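Local coordinates for methyltransferase 1 (Methanosarcina barkeri, PDB 2I2X), which transfers the methyl group of methanol to the cob(I)amide carried by its partner corrinoid protein MtaC, an early step of methanogenesis from methanol, at residues I65-F78 / G322-Y335. Residues are numbered along the deposited sequence; the frame is centred on the assembly and turned at random.
Sequences ITTDVMERMVQVGF and GGTTVQCWSETLAY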
# COMPACT_ATOMS: atom_id res chain seq x y z
N ILE A 65 10.95 -12.04 -2.91
CA ILE A 65 10.11 -11.06 -3.59
C ILE A 65 9.38 -11.77 -4.74
O ILE A 65 8.16 -11.67 -4.87
CB ILE A 65 10.93 -9.82 -4.09
CG1 ILE A 65 11.37 -8.93 -2.91
CG2 ILE A 65 10.13 -9.00 -5.05
CD1 ILE A 65 12.56 -8.00 -3.23
N THR A 66 10.16 -12.52 -5.52
CA THR A 66 9.67 -13.13 -6.73
C THR A 66 8.65 -14.20 -6.39
O THR A 66 7.56 -14.24 -6.97
CB THR A 66 10.82 -13.74 -7.57
OG1 THR A 66 11.84 -12.76 -7.76
CG2 THR A 66 10.32 -14.18 -8.93
N THR A 67 8.98 -15.05 -5.43
CA THR A 67 8.04 -16.04 -4.99
C THR A 67 6.78 -15.38 -4.49
O THR A 67 5.71 -15.78 -4.87
CB THR A 67 8.67 -16.98 -3.94
OG1 THR A 67 9.74 -17.71 -4.56
CG2 THR A 67 7.64 -17.95 -3.37
N ASP A 68 6.89 -14.35 -3.67
CA ASP A 68 5.69 -13.72 -3.09
C ASP A 68 4.70 -13.14 -4.12
O ASP A 68 3.47 -13.30 -3.99
CB ASP A 68 6.10 -12.63 -2.11
CG ASP A 68 6.61 -13.20 -0.81
OD1 ASP A 68 6.64 -14.45 -0.66
OD2 ASP A 68 6.99 -12.40 0.08
N VAL A 69 5.26 -12.48 -5.12
CA VAL A 69 4.53 -11.94 -6.24
C VAL A 69 3.86 -13.05 -7.07
O VAL A 69 2.65 -12.97 -7.34
CB VAL A 69 5.49 -11.14 -7.19
CG1 VAL A 69 4.75 -10.69 -8.43
CG2 VAL A 69 6.10 -9.95 -6.46
N MET A 70 4.62 -14.05 -7.51
CA MET A 70 4.02 -15.07 -8.38
C MET A 70 2.88 -15.81 -7.62
O MET A 70 1.80 -16.07 -8.16
CB MET A 70 5.07 -16.06 -8.92
CG MET A 70 6.22 -15.44 -9.78
SD MET A 70 5.65 -14.48 -11.21
CE MET A 70 4.71 -15.66 -12.19
N GLU A 71 3.13 -16.12 -6.36
CA GLU A 71 2.18 -16.83 -5.54
C GLU A 71 0.88 -16.01 -5.49
O GLU A 71 -0.19 -16.52 -5.80
CB GLU A 71 2.79 -17.11 -4.15
CG GLU A 71 1.93 -17.94 -3.20
CD GLU A 71 1.58 -19.35 -3.72
OE1 GLU A 71 2.29 -19.88 -4.62
OE2 GLU A 71 0.56 -19.90 -3.21
N ARG A 72 0.99 -14.72 -5.18
CA ARG A 72 -0.21 -13.92 -5.10
C ARG A 72 -0.99 -13.88 -6.40
O ARG A 72 -2.21 -13.99 -6.38
CB ARG A 72 0.09 -12.49 -4.66
CG ARG A 72 -1.24 -11.77 -4.36
CD ARG A 72 -1.87 -12.34 -3.03
NE ARG A 72 -2.22 -11.16 -2.29
CZ ARG A 72 -1.84 -10.86 -1.06
NH1 ARG A 72 -1.18 -11.71 -0.32
NH2 ARG A 72 -2.20 -9.70 -0.58
N MET A 73 -0.30 -13.70 -7.51
CA MET A 73 -0.96 -13.56 -8.80
C MET A 73 -1.81 -14.79 -9.08
O MET A 73 -2.94 -14.65 -9.54
CB MET A 73 0.04 -13.33 -9.93
CG MET A 73 0.78 -11.98 -9.90
SD MET A 73 -0.31 -10.55 -9.68
CE MET A 73 -0.61 -10.26 -11.35
N VAL A 74 -1.30 -15.99 -8.78
CA VAL A 74 -2.04 -17.20 -9.13
C VAL A 74 -3.17 -17.44 -8.12
O VAL A 74 -4.20 -18.00 -8.47
CB VAL A 74 -1.11 -18.47 -9.36
CG1 VAL A 74 -0.04 -18.19 -10.48
CG2 VAL A 74 -0.44 -18.90 -8.08
N GLN A 75 -2.97 -16.99 -6.88
CA GLN A 75 -4.00 -17.12 -5.86
C GLN A 75 -5.20 -16.23 -6.15
O GLN A 75 -6.30 -16.53 -5.69
CB GLN A 75 -3.45 -16.80 -4.47
CG GLN A 75 -2.52 -17.87 -3.90
CD GLN A 75 -3.21 -19.15 -3.42
OE1 GLN A 75 -4.41 -19.37 -3.63
NE2 GLN A 75 -2.44 -20.03 -2.79
N VAL A 76 -5.04 -15.16 -6.91
CA VAL A 76 -6.16 -14.26 -7.12
C VAL A 76 -6.67 -14.37 -8.56
O VAL A 76 -7.66 -13.73 -8.95
CB VAL A 76 -5.84 -12.79 -6.67
CG1 VAL A 76 -7.07 -11.88 -6.79
CG2 VAL A 76 -5.31 -12.79 -5.25
N GLY A 77 -6.02 -15.22 -9.34
CA GLY A 77 -6.48 -15.52 -10.70
C GLY A 77 -5.98 -14.56 -11.78
O GLY A 77 -6.52 -14.53 -12.88
N PHE A 78 -4.96 -13.78 -11.48
CA PHE A 78 -4.47 -12.80 -12.46
C PHE A 78 -3.72 -13.49 -13.60
O PHE A 78 -2.89 -14.36 -13.34
CB PHE A 78 -3.65 -11.71 -11.78
CG PHE A 78 -4.46 -10.88 -10.81
CD1 PHE A 78 -5.66 -10.28 -11.22
CD2 PHE A 78 -4.05 -10.73 -9.47
CE1 PHE A 78 -6.40 -9.51 -10.34
CE2 PHE A 78 -4.79 -9.95 -8.58
CZ PHE A 78 -5.96 -9.34 -9.02
N GLY A 322 -1.59 -7.62 5.35
CA GLY A 322 -2.25 -8.34 4.26
C GLY A 322 -1.29 -9.26 3.56
O GLY A 322 -1.62 -9.95 2.60
N GLY A 323 -0.08 -9.26 4.06
CA GLY A 323 0.95 -10.04 3.43
C GLY A 323 2.13 -9.16 3.11
O GLY A 323 2.38 -8.09 3.72
N THR A 324 2.93 -9.63 2.19
CA THR A 324 4.15 -8.91 1.94
C THR A 324 3.86 -7.73 1.01
O THR A 324 2.99 -7.74 0.16
CB THR A 324 5.21 -9.88 1.46
OG1 THR A 324 6.36 -9.74 2.29
CG2 THR A 324 5.51 -9.70 0.05
N THR A 325 4.55 -6.66 1.26
CA THR A 325 4.38 -5.43 0.54
C THR A 325 4.24 -5.58 -1.00
O THR A 325 3.39 -4.91 -1.63
CB THR A 325 5.56 -4.57 0.93
OG1 THR A 325 5.23 -3.22 0.72
CG2 THR A 325 6.79 -4.97 0.19
N VAL A 326 5.03 -6.49 -1.58
CA VAL A 326 4.98 -6.74 -3.02
C VAL A 326 3.70 -7.44 -3.41
O VAL A 326 3.21 -7.30 -4.55
CB VAL A 326 6.24 -7.55 -3.57
CG1 VAL A 326 7.54 -6.67 -3.52
CG2 VAL A 326 6.43 -8.90 -2.86
N GLN A 327 3.15 -8.19 -2.45
CA GLN A 327 1.85 -8.81 -2.65
C GLN A 327 0.72 -7.82 -2.58
O GLN A 327 -0.15 -7.84 -3.42
CB GLN A 327 1.64 -9.95 -1.67
CG GLN A 327 2.54 -11.14 -1.94
CD GLN A 327 2.50 -12.12 -0.80
OE1 GLN A 327 2.35 -11.72 0.37
NE2 GLN A 327 2.65 -13.42 -1.11
N CYS A 328 0.70 -6.96 -1.58
CA CYS A 328 -0.41 -6.02 -1.48
C CYS A 328 -0.48 -5.14 -2.73
O CYS A 328 -1.53 -5.02 -3.34
CB CYS A 328 -0.25 -5.12 -0.26
SG CYS A 328 0.14 -5.99 1.26
N TRP A 329 0.67 -4.56 -3.13
CA TRP A 329 0.67 -3.63 -4.25
C TRP A 329 0.49 -4.33 -5.58
O TRP A 329 -0.18 -3.77 -6.46
CB TRP A 329 1.88 -2.71 -4.24
CG TRP A 329 1.85 -1.74 -3.10
CD1 TRP A 329 2.47 -1.88 -1.87
CD2 TRP A 329 1.15 -0.49 -3.06
NE1 TRP A 329 2.20 -0.78 -1.09
CE2 TRP A 329 1.40 0.08 -1.79
CE3 TRP A 329 0.33 0.18 -3.96
CZ2 TRP A 329 0.85 1.30 -1.40
CZ3 TRP A 329 -0.21 1.42 -3.58
CH2 TRP A 329 0.05 1.96 -2.31
N SER A 330 0.99 -5.55 -5.74
CA SER A 330 0.74 -6.26 -7.00
C SER A 330 -0.74 -6.57 -7.18
O SER A 330 -1.26 -6.46 -8.30
CB SER A 330 1.61 -7.53 -7.19
OG SER A 330 1.54 -8.41 -6.07
N GLU A 331 -1.41 -6.93 -6.10
CA GLU A 331 -2.85 -7.21 -6.16
C GLU A 331 -3.66 -5.96 -6.61
O GLU A 331 -4.51 -6.07 -7.50
CB GLU A 331 -3.38 -7.83 -4.84
CG GLU A 331 -4.96 -7.96 -4.75
CD GLU A 331 -5.47 -8.97 -3.72
OE1 GLU A 331 -4.72 -9.91 -3.36
OE2 GLU A 331 -6.63 -8.83 -3.27
N THR A 332 -3.38 -4.79 -6.02
CA THR A 332 -4.02 -3.54 -6.46
C THR A 332 -3.71 -3.23 -7.95
O THR A 332 -4.62 -2.93 -8.75
CB THR A 332 -3.62 -2.37 -5.53
OG1 THR A 332 -3.70 -2.78 -4.15
CG2 THR A 332 -4.50 -1.21 -5.75
N LEU A 333 -2.45 -3.32 -8.35
CA LEU A 333 -2.09 -3.10 -9.74
C LEU A 333 -2.86 -4.04 -10.65
O LEU A 333 -3.49 -3.61 -11.63
CB LEU A 333 -0.58 -3.30 -9.98
CG LEU A 333 0.39 -2.35 -9.29
CD1 LEU A 333 1.74 -2.88 -9.37
CD2 LEU A 333 0.31 -0.92 -9.86
N ALA A 334 -2.83 -5.33 -10.32
CA ALA A 334 -3.48 -6.30 -11.19
C ALA A 334 -4.99 -6.05 -11.28
O ALA A 334 -5.60 -6.28 -12.33
CB ALA A 334 -3.19 -7.71 -10.73
N TYR A 335 -5.59 -5.58 -10.20
CA TYR A 335 -7.00 -5.29 -10.24
C TYR A 335 -7.27 -4.04 -11.09
O TYR A 335 -8.25 -4.00 -11.84
CB TYR A 335 -7.54 -5.13 -8.82
CG TYR A 335 -8.13 -6.38 -8.20
CD1 TYR A 335 -9.19 -7.07 -8.82
CD2 TYR A 335 -7.67 -6.86 -6.97
CE1 TYR A 335 -9.75 -8.20 -8.25
CE2 TYR A 335 -8.23 -8.00 -6.40
CZ TYR A 335 -9.27 -8.68 -7.04
OH TYR A 335 -9.85 -9.80 -6.45
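R72 reaches from helix 65-76 across the start of helix 325-335, and its side chain can be followed atom by atom. R72 CB lies 3.9 Å from Q327 CG; the chain leaves with CG anti to the backbone N, then bends at chi2 and chi3, so that R72 CG and CD both lie by E331 OE1 (CD at 3.8 Å) and CZ with NH1 sits against Q327 CB, which covers one guanidinium face. R72 NE forms a salt bridge to E331 OE1 at 3.0 Å, the carboxylate plane turned 74° from the guanidinium. Farther out, R72 NH2 donates to G322 O at 3.2 Å from above the peptide plane, and NH1 adds a weak bond to the same oxygen. A leucine in place of R72 would probably leave G322 O without these donors and E331 without its cationic mate.

Q327 NE2 donates to D68 O (3.0 Å) while Q327 OE1 accepts from T324 N. D68 O thus takes two donors, R72 N reaching it from the opposite face.

V326 packs on I65 and V69, and M73 CE on A334 CB. A334 CB also sits 3.2 Å from the F78 ring centroid, a CH-pi contact, and the edge of F78 meets the face of Y335 in a T-shaped pair with planes at 89°.

The helices cross at -39°. E331 OE1 also bonds S296 OG of the second MtaB subunit, and Y335 OH bonds the backbone O of D297 of that subunit. The chemistry implies a polar side (R72, E331, Q327) continuous with the dimer interface, alongside an apolar side packing through V69 and M73 toward strand 40-43 of the TIM barrel.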